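Local coordinates for glia-derived nexin (Homo sapiens, PDB 4DY0), which inhibits serine proteases such as thrombin, trypsin and urokinase as a heparin-binding serpin, and promotes neurite extension by inhibiting thrombin, at residues F20-V24 and F372-I376; G44-L48 and N111-C117; A279-L285 and H319-K325. One frame throughout, in Å; residues are numbered along the deposited sequence.

Overall arrangement
All three contacts lie within the serpin fold and join parts of the chain that are distant in sequence. Contact 1 spans almost the whole chain, bringing helix 5-26 against the C-terminal strand 369-376; contacts 2 and 3 fall between its two segments, contact 2 closing before contact 3 opens. Contacts 1 and 3 have centres 11 Å apart and touch, Phe372 and Ile376 packing on Ala324 and Ala279 of the strand pair 266-284 and 319-328. Contact 2, where helix 36-47 meets the end of helix 105-115, is centred 19 Å from contact 3 and reaches it through Leu46 against Ile320. Both thus pack on strands of beta-sheet A, which in inhibitory serpins takes up the cleaved reactive-centre loop.

Contact 1: residues F20-V24 and F372-I376; sequences FNQIV and FMGQI
In the buried core of the serpin fold, helix 5-26 packs against the C-terminal strand 369-376 through Phe20 and Val24, one helical turn apart, which meet Met373 and Gln375 of the strand. The two short axes run nearly parallel, at 16° and 10.0 Å apart. Met373 CG sits almost exactly over the centre of the Phe20 ring, 3.7 Å from the centroid, as a CH-pi contact, while SD lies obliquely at 4.0 Å from the same centroid, a Met-aromatic contact. With CG anti to the backbone N (chi1 -175°) and an extended chain beyond, Met373 runs across the ring until its methyl CE comes 3.3 Å from Phe20 CD2. Val24 CB lies over the opposite face toward the rim, and the backbone N of Gln375 approaches the edge, 3.8 Å from Phe20 CZ. Val24 CG2 abuts the amide carbon CD of Gln375, 3.3 Å away, so a methyl group packs on the glutamine's flat end. The amide nitrogen is satisfied elsewhere: Gln375 NE2 donates to Asp30 O. Leu359, Ile32 and Ile34 add further apolar contacts to Phe20. Slender, flexible methionine suits the face of a flat ring, and a branched valine fills the space behind it. No hydrogen bond crosses between these segments, consistent with dispersion and Met-aromatic attraction as the main forces here, while the glutamine's amide nitrogen finds its acceptor outside them.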
loop_
_atom_site.group_PDB
_atom_site.type_symbol
_atom_site.label_atom_id
_atom_site.label_comp_id
_atom_site.label_asym_id
_atom_site.label_seq_id
_atom_site.Cartn_x
_atom_site.Cartn_y
_atom_site.Cartn_z
ATOM N N PHE A 20 -8.449 0.200 -1.917
ATOM C CA PHE A 20 -8.175 -1.227 -2.079
ATOM C C PHE A 20 -9.469 -2.013 -2.279
ATOM O O PHE A 20 -9.553 -2.880 -3.159
ATOM C CB PHE A 20 -7.410 -1.775 -0.873
ATOM C CG PHE A 20 -7.219 -3.269 -0.901
ATOM C CD1 PHE A 20 -6.136 -3.834 -1.562
ATOM C CD2 PHE A 20 -8.122 -4.111 -0.265
ATOM C CE1 PHE A 20 -5.957 -5.204 -1.587
ATOM C CE2 PHE A 20 -7.951 -5.488 -0.291
ATOM C CZ PHE A 20 -6.868 -6.034 -0.949
ATOM N N ASN A 21 -10.474 -1.708 -1.461
ATOM C CA ASN A 21 -11.748 -2.424 -1.507
ATOM C C ASN A 21 -12.452 -2.256 -2.846
ATOM O O ASN A 21 -13.193 -3.131 -3.293
ATOM C CB ASN A 21 -12.663 -1.970 -0.371
ATOM C CG ASN A 21 -12.155 -2.402 0.984
ATOM O OD1 ASN A 21 -11.371 -3.347 1.092
ATOM N ND2 ASN A 21 -12.601 -1.718 2.033
ATOM N N GLN A 22 -12.220 -1.120 -3.485
ATOM C CA GLN A 22 -12.787 -0.882 -4.797
ATOM C C GLN A 22 -12.110 -1.752 -5.831
ATOM O O GLN A 22 -12.766 -2.483 -6.576
ATOM C CB GLN A 22 -12.600 0.572 -5.192
ATOM C CG GLN A 22 -13.599 1.509 -4.587
ATOM C CD GLN A 22 -13.588 2.826 -5.310
ATOM O OE1 GLN A 22 -13.456 3.880 -4.699
ATOM N NE2 GLN A 22 -13.696 2.773 -6.633
ATOM N N ILE A 23 -10.785 -1.660 -5.873
ATOM C CA ILE A 23 -10.004 -2.370 -6.874
ATOM C C ILE A 23 -10.280 -3.863 -6.790
ATOM O O ILE A 23 -10.560 -4.520 -7.788
ATOM C CB ILE A 23 -8.503 -2.107 -6.692
ATOM C CG1 ILE A 23 -8.220 -0.606 -6.798
ATOM C CG2 ILE A 23 -7.698 -2.894 -7.724
ATOM C CD1 ILE A 23 -6.852 -0.195 -6.287
ATOM N N VAL A 24 -10.212 -4.379 -5.572
ATOM C CA VAL A 24 -10.433 -5.789 -5.294
ATOM C C VAL A 24 -11.835 -6.271 -5.698
ATOM O O VAL A 24 -12.012 -7.411 -6.135
ATOM C CB VAL A 24 -10.148 -6.057 -3.802
ATOM C CG1 VAL A 24 -11.291 -6.796 -3.133
ATOM C CG2 VAL A 24 -8.808 -6.762 -3.637
ATOM N N PHE A 372 1.050 -1.673 3.847
ATOM C CA PHE A 372 0.703 -2.568 2.750
ATOM C C PHE A 372 -0.651 -3.199 2.992
ATOM O O PHE A 372 -1.007 -3.527 4.129
ATOM C CB PHE A 372 1.711 -3.713 2.630
ATOM C CG PHE A 372 3.005 -3.337 1.973
ATOM C CD1 PHE A 372 3.993 -2.666 2.680
ATOM C CD2 PHE A 372 3.257 -3.698 0.661
ATOM C CE1 PHE A 372 5.197 -2.342 2.081
ATOM C CE2 PHE A 372 4.463 -3.375 0.057
ATOM C CZ PHE A 372 5.433 -2.695 0.769
ATOM N N MET A 373 -1.395 -3.383 1.909
ATOM C CA MET A 373 -2.589 -4.205 1.929
ATOM C C MET A 373 -2.629 -4.982 0.619
ATOM O O MET A 373 -2.499 -4.402 -0.464
ATOM C CB MET A 373 -3.838 -3.345 2.089
ATOM C CG MET A 373 -5.118 -4.148 2.238
ATOM S SD MET A 373 -6.519 -3.103 2.667
ATOM C CE MET A 373 -7.771 -4.340 3.030
ATOM N N GLY A 374 -2.794 -6.295 0.709
ATOM C CA GLY A 374 -2.731 -7.113 -0.488
ATOM C C GLY A 374 -3.719 -8.258 -0.541
ATOM O O GLY A 374 -4.064 -8.862 0.482
ATOM N N GLN A 375 -4.181 -8.562 -1.746
ATOM C CA GLN A 375 -4.929 -9.782 -1.952
ATOM C C GLN A 375 -4.097 -10.662 -2.873
ATOM O O GLN A 375 -3.775 -10.277 -3.995
ATOM C CB GLN A 375 -6.325 -9.498 -2.523
ATOM C CG GLN A 375 -6.528 -9.939 -3.947
ATOM C CD GLN A 375 -7.988 -9.902 -4.366
ATOM O OE1 GLN A 375 -8.883 -10.111 -3.551
ATOM N NE2 GLN A 375 -8.233 -9.631 -5.645
ATOM N N ILE A 376 -3.715 -11.834 -2.381
ATOM C CA ILE A 376 -2.891 -12.737 -3.172
ATOM C C ILE A 376 -3.720 -13.918 -3.648
ATOM O O ILE A 376 -4.116 -14.765 -2.846
ATOM C CB ILE A 376 -1.684 -13.256 -2.367
ATOM C CG1 ILE A 376 -0.828 -12.085 -1.866
ATOM C CG2 ILE A 376 -0.861 -14.232 -3.203
ATOM C CD1 ILE A 376 -0.325 -11.157 -2.974
#

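Contact 2: residues G44-L48 and N111-C117; sequences GMLQL and NKDVFQC
Gly44, on helix 36-47, meets the Phe115 ring with bare backbone: its C is 3.4 Å from Phe115 CE2, and a CB would collide with CZ, so glycine suits the place. Met45 follows, its backbone N above one face of that ring toward the rim, while Val114 CG1 covers the other face. Met45 CG lies 3.7 Å from Phe115 CB, and Met45 SD stands obliquely, 5.4 Å from the Phe115 centroid, a distant Met-aromatic contact. A bend at chi3 (46°) turns the methyl CE toward Cys117 SG, another polarisable group. Leu48, one turn on, brings CD2 to the edge of the Phe115 ring, 3.7 Å from CE2, and to 3.4 Å from Asn111 OD1. Replacing Phe115 by an alanine would probably open a gap between Gly44 and Val114 and leave Met45 CG and Leu48 CD2 without their aromatic neighbour. Backbone bonds from Phe115 N and Cys117 N converge on Asn111 O from opposite faces of its plane, fixing the turn after helix 105-115. Asn111 OD1, buried among Met45 and Leu48 carbons, has no hydrogen-bond partner in the model, so the joint rests on shape and apolar contact, at some polar cost.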
loop_
_atom_site.group_PDB
_atom_site.type_symbol
_atom_site.label_atom_id
_atom_site.label_comp_id
_atom_site.label_asym_id
_atom_site.label_seq_id
_atom_site.Cartn_x
_atom_site.Cartn_y
_atom_site.Cartn_z
ATOM N N GLY A 44 -2.327 14.042 0.083
ATOM C CA GLY A 44 -1.753 15.199 0.767
ATOM C C GLY A 44 -0.854 16.001 -0.161
ATOM O O GLY A 44 -0.963 17.226 -0.252
ATOM N N MET A 45 0.034 15.301 -0.857
ATOM C CA MET A 45 0.895 15.919 -1.850
ATOM C C MET A 45 0.092 16.794 -2.807
ATOM O O MET A 45 0.426 17.957 -3.022
ATOM C CB MET A 45 1.658 14.841 -2.624
ATOM C CG MET A 45 2.788 14.208 -1.820
ATOM S SD MET A 45 3.208 12.522 -2.319
ATOM C CE MET A 45 3.260 12.696 -4.096
ATOM N N LEU A 46 -0.971 16.230 -3.373
ATOM C CA LEU A 46 -1.827 16.958 -4.309
ATOM C C LEU A 46 -2.622 18.079 -3.637
ATOM O O LEU A 46 -2.947 19.078 -4.271
ATOM C CB LEU A 46 -2.791 15.998 -5.013
ATOM C CG LEU A 46 -2.166 15.010 -5.996
ATOM C CD1 LEU A 46 -3.224 14.098 -6.570
ATOM C CD2 LEU A 46 -1.455 15.755 -7.104
ATOM N N GLN A 47 -2.948 17.913 -2.360
ATOM C CA GLN A 47 -3.720 18.937 -1.670
ATOM C C GLN A 47 -2.899 20.222 -1.536
ATOM O O GLN A 47 -3.442 21.324 -1.561
ATOM C CB GLN A 47 -4.179 18.450 -0.300
ATOM C CG GLN A 47 -5.536 18.994 0.096
ATOM C CD GLN A 47 -5.782 18.930 1.588
ATOM O OE1 GLN A 47 -5.264 19.749 2.348
ATOM N NE2 GLN A 47 -6.587 17.961 2.017
ATOM N N LEU A 48 -1.586 20.057 -1.404
ATOM C CA LEU A 48 -0.655 21.171 -1.307
ATOM C C LEU A 48 -0.742 22.125 -2.495
ATOM O O LEU A 48 -0.431 23.309 -2.367
ATOM C CB LEU A 48 0.776 20.637 -1.192
ATOM C CG LEU A 48 1.492 20.632 0.165
ATOM C CD1 LEU A 48 0.536 20.732 1.343
ATOM C CD2 LEU A 48 2.383 19.397 0.279
ATOM N N ASN A 111 6.193 19.831 0.058
ATOM C CA ASN A 111 6.182 18.426 -0.355
ATOM C C ASN A 111 7.426 17.668 0.106
ATOM O O ASN A 111 7.329 16.530 0.569
ATOM C CB ASN A 111 5.980 18.289 -1.867
ATOM C CG ASN A 111 4.534 17.990 -2.238
ATOM O OD1 ASN A 111 3.916 17.082 -1.681
ATOM N ND2 ASN A 111 3.992 18.747 -3.191
ATOM N N LYS A 112 8.587 18.303 -0.013
ATOM C CA LYS A 112 9.831 17.688 0.430
ATOM C C LYS A 112 9.797 17.503 1.939
ATOM O O LYS A 112 10.149 16.444 2.456
ATOM C CB LYS A 112 11.035 18.544 0.029
ATOM C CG LYS A 112 12.389 17.923 0.369
ATOM N N ASP A 113 9.350 18.538 2.639
ATOM C CA ASP A 113 9.330 18.530 4.097
ATOM C C ASP A 113 8.341 17.509 4.667
ATOM O O ASP A 113 8.711 16.652 5.468
ATOM C CB ASP A 113 9.007 19.931 4.622
ATOM C CG ASP A 113 9.094 20.026 6.134
ATOM O OD1 ASP A 113 8.156 20.583 6.747
ATOM O OD2 ASP A 113 10.098 19.547 6.708
ATOM N N VAL A 114 7.085 17.596 4.243
ATOM C CA VAL A 114 6.020 16.796 4.842
ATOM C C VAL A 114 5.913 15.363 4.313
ATOM O O VAL A 114 5.652 14.437 5.080
ATOM C CB VAL A 114 4.650 17.485 4.695
ATOM C CG1 VAL A 114 3.537 16.574 5.200
ATOM C CG2 VAL A 114 4.641 18.814 5.432
ATOM N N PHE A 115 6.106 15.184 3.008
ATOM C CA PHE A 115 5.844 13.891 2.372
ATOM C C PHE A 115 7.077 13.248 1.744
ATOM O O PHE A 115 6.964 12.241 1.038
ATOM C CB PHE A 115 4.739 14.021 1.313
ATOM C CG PHE A 115 3.426 14.506 1.860
ATOM C CD1 PHE A 115 2.652 13.686 2.668
ATOM C CD2 PHE A 115 2.963 15.776 1.564
ATOM C CE1 PHE A 115 1.444 14.125 3.176
ATOM C CE2 PHE A 115 1.752 16.225 2.068
ATOM C CZ PHE A 115 0.991 15.398 2.875
ATOM N N GLN A 116 8.250 13.820 2.008
ATOM C CA GLN A 116 9.481 13.368 1.363
ATOM C C GLN A 116 9.201 13.142 -0.115
ATOM O O GLN A 116 9.590 12.129 -0.692
ATOM C CB GLN A 116 10.017 12.087 2.011
ATOM C CG GLN A 116 10.126 12.148 3.524
ATOM C CD GLN A 116 8.771 12.096 4.211
ATOM O OE1 GLN A 116 8.580 12.679 5.279
ATOM N NE2 GLN A 116 7.820 11.396 3.596
ATOM N N CYS A 117 8.502 14.100 -0.714
ATOM C CA CYS A 117 8.109 14.019 -2.107
ATOM C C CYS A 117 8.942 14.974 -2.944
ATOM O O CYS A 117 9.083 16.153 -2.613
ATOM C CB CYS A 117 6.629 14.366 -2.256
ATOM S SG CYS A 117 6.021 14.355 -3.960
#

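Contact 3: residues A279-L285 and H319-K325. With SO4 (sulfate ion), chain D.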
loop_
_atom_site.group_PDB
_atom_site.type_symbol
_atom_site.label_atom_id
_atom_site.label_comp_id
_atom_site.label_asym_id
_atom_site.label_seq_id
_atom_site.Cartn_x
_atom_site.Cartn_y
_atom_site.Cartn_z
ATOM N N ALA A 279 5.415 -10.364 -3.545
ATOM C CA ALA A 279 4.158 -9.736 -3.915
ATOM C C ALA A 279 4.430 -8.369 -4.522
ATOM O O ALA A 279 5.021 -7.509 -3.876
ATOM C CB ALA A 279 3.263 -9.596 -2.693
ATOM N N VAL A 280 3.989 -8.166 -5.757
ATOM C CA VAL A 280 4.214 -6.901 -6.438
ATOM C C VAL A 280 3.065 -6.548 -7.382
ATOM O O VAL A 280 2.598 -7.387 -8.155
ATOM C CB VAL A 280 5.540 -6.912 -7.219
ATOM C CG1 VAL A 280 5.616 -8.147 -8.118
ATOM C CG2 VAL A 280 5.687 -5.638 -8.032
ATOM N N ALA A 281 2.612 -5.300 -7.315
ATOM C CA ALA A 281 1.550 -4.828 -8.189
ATOM C C ALA A 281 1.657 -3.326 -8.423
ATOM O O ALA A 281 2.120 -2.580 -7.561
ATOM C CB ALA A 281 0.191 -5.177 -7.609
ATOM N N GLN A 282 1.232 -2.893 -9.599
ATOM C CA GLN A 282 1.152 -1.479 -9.903
ATOM C C GLN A 282 -0.288 -1.146 -10.246
ATOM O O GLN A 282 -1.039 -2.003 -10.703
ATOM C CB GLN A 282 2.060 -1.124 -11.076
ATOM C CG GLN A 282 1.955 0.329 -11.500
ATOM C CD GLN A 282 2.627 0.601 -12.830
ATOM O OE1 GLN A 282 3.781 0.224 -13.047
ATOM N NE2 GLN A 282 1.907 1.264 -13.730
ATOM N N THR A 283 -0.678 0.100 -10.032
ATOM C CA THR A 283 -2.036 0.485 -10.320
ATOM C C THR A 283 -2.149 1.987 -10.528
ATOM O O THR A 283 -1.374 2.764 -9.973
ATOM C CB THR A 283 -2.981 0.044 -9.185
ATOM O OG1 THR A 283 -4.306 -0.110 -9.700
ATOM C CG2 THR A 283 -2.993 1.066 -8.058
ATOM N N ASP A 284 -3.113 2.386 -11.349
ATOM C CA ASP A 284 -3.446 3.786 -11.521
ATOM C C ASP A 284 -4.599 4.105 -10.581
ATOM O O ASP A 284 -5.677 3.523 -10.695
ATOM C CB ASP A 284 -3.843 4.054 -12.973
ATOM C CG ASP A 284 -4.020 5.530 -13.268
ATOM O OD1 ASP A 284 -3.882 6.347 -12.337
ATOM O OD2 ASP A 284 -4.304 5.871 -14.435
ATOM N N LEU A 285 -4.374 5.030 -9.653
ATOM C CA LEU A 285 -5.359 5.337 -8.616
ATOM C C LEU A 285 -6.520 6.198 -9.107
ATOM O O LEU A 285 -7.502 6.384 -8.393
ATOM C CB LEU A 285 -4.674 6.018 -7.428
ATOM C CG LEU A 285 -4.157 5.121 -6.299
ATOM C CD1 LEU A 285 -3.967 3.690 -6.767
ATOM C CD2 LEU A 285 -2.870 5.681 -5.699
ATOM N N HIS A 319 -2.274 10.741 -14.339
ATOM C CA HIS A 319 -2.202 9.438 -13.692
ATOM C C HIS A 319 -1.585 9.585 -12.313
ATOM O O HIS A 319 -0.730 10.447 -12.092
ATOM C CB HIS A 319 -1.337 8.470 -14.503
ATOM C CG HIS A 319 -1.858 8.189 -15.875
ATOM N ND1 HIS A 319 -3.033 7.502 -16.101
ATOM C CD2 HIS A 319 -1.358 8.490 -17.097
ATOM C CE1 HIS A 319 -3.238 7.402 -17.402
ATOM N NE2 HIS A 319 -2.237 7.993 -18.029
ATOM N N ILE A 320 -2.032 8.739 -11.390
ATOM C CA ILE A 320 -1.413 8.614 -10.081
ATOM C C ILE A 320 -1.011 7.161 -9.922
ATOM O O ILE A 320 -1.851 6.307 -9.637
ATOM C CB ILE A 320 -2.382 9.000 -8.951
ATOM C CG1 ILE A 320 -2.848 10.450 -9.120
ATOM C CG2 ILE A 320 -1.718 8.808 -7.595
ATOM C CD1 ILE A 320 -3.952 10.860 -8.157
ATOM N N LEU A 321 0.271 6.882 -10.131
ATOM C CA LEU A 321 0.765 5.509 -10.168
ATOM C C LEU A 321 1.387 5.071 -8.854
ATOM O O LEU A 321 2.292 5.723 -8.330
ATOM C CB LEU A 321 1.788 5.346 -11.287
ATOM C CG LEU A 321 1.314 5.817 -12.660
ATOM C CD1 LEU A 321 2.480 5.865 -13.628
ATOM C CD2 LEU A 321 0.205 4.921 -13.185
ATOM N N GLN A 322 0.894 3.957 -8.328
ATOM C CA GLN A 322 1.474 3.352 -7.141
ATOM C C GLN A 322 1.962 1.946 -7.457
ATOM O O GLN A 322 1.242 1.148 -8.058
ATOM C CB GLN A 322 0.456 3.298 -6.003
ATOM C CG GLN A 322 0.988 2.619 -4.753
ATOM C CD GLN A 322 0.007 2.668 -3.601
ATOM O OE1 GLN A 322 -0.873 1.810 -3.477
ATOM N NE2 GLN A 322 0.157 3.677 -2.741
ATOM N N LYS A 323 3.195 1.653 -7.058
ATOM C CA LYS A 323 3.729 0.307 -7.182
ATOM C C LYS A 323 4.218 -0.165 -5.823
ATOM O O LYS A 323 4.990 0.521 -5.157
ATOM C CB LYS A 323 4.857 0.262 -8.206
ATOM C CG LYS A 323 5.283 -1.143 -8.594
ATOM C CD LYS A 323 5.889 -1.161 -9.990
ATOM C CE LYS A 323 6.344 -2.558 -10.382
ATOM N NZ LYS A 323 6.685 -2.623 -11.828
ATOM N N ALA A 324 3.751 -1.335 -5.409
ATOM C CA ALA A 324 4.094 -1.873 -4.102
ATOM C C ALA A 324 4.738 -3.231 -4.281
ATOM O O ALA A 324 4.290 -4.035 -5.098
ATOM C CB ALA A 324 2.852 -1.974 -3.218
ATOM N N LYS A 325 5.793 -3.483 -3.518
ATOM C CA LYS A 325 6.553 -4.714 -3.668
ATOM C C LYS A 325 7.075 -5.188 -2.319
ATOM O O LYS A 325 7.817 -4.475 -1.646
ATOM C CB LYS A 325 7.709 -4.496 -4.645
ATOM C CG LYS A 325 8.604 -5.703 -4.859
ATOM C CD LYS A 325 9.468 -5.507 -6.098
ATOM C CE LYS A 325 10.454 -6.636 -6.278
ATOM N NZ LYS A 325 11.208 -6.490 -7.555
HETATM S S SO4 D . 10.032 -4.458 -11.049
HETATM O O1 SO4 D . 10.509 -5.859 -11.054
HETATM O O2 SO4 D . 8.608 -4.425 -10.645
HETATM O O3 SO4 D . 10.835 -3.670 -10.086
HETATM O O4 SO4 D . 10.168 -3.884 -12.409
#
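Asp284 and His319 make the side-chain bond between these strands: His319 ND1 donates to Asp284 OD2 at 2.7 Å, from above the carboxylate plane, with carboxylate and ring planes 65° apart. The other oxygen, OD1, takes the backbone N of Ile320 at 3.2 Å on its syn side, though well tilted out of the carboxylate plane, and also caps Lys286 N, so both oxygens of this short acid are engaged where the strand gives way to helix 286-291. Next to it Leu285 N bonds to Ile320 O almost straight, at 2.8 Å and 175°, and Leu285 CD2 packs on Ile320 CG2. Further along, paired backbone bonds join Ala281 with Ala324 and Thr283 with Gln322; Ala324 N to Ala281 O measures 3.0 Å. Small Ala324 suits the face packed on strand 32-34, where the Gln322 amide also bonds Asn166 and Ser35. On the other face Lys323, stretched out along its whole length, carries NZ past Val280 to the carbonyls of Asp147 and Asn148 and, weakly, to a sulfate probably from the crystallisation liquor. Lys325 NZ is held by Met145 O. The strands run antiparallel at 171°, alternating hydrogen-bonded and non-hydrogen-bonded pairs, within the large central beta-sheet A of serpins.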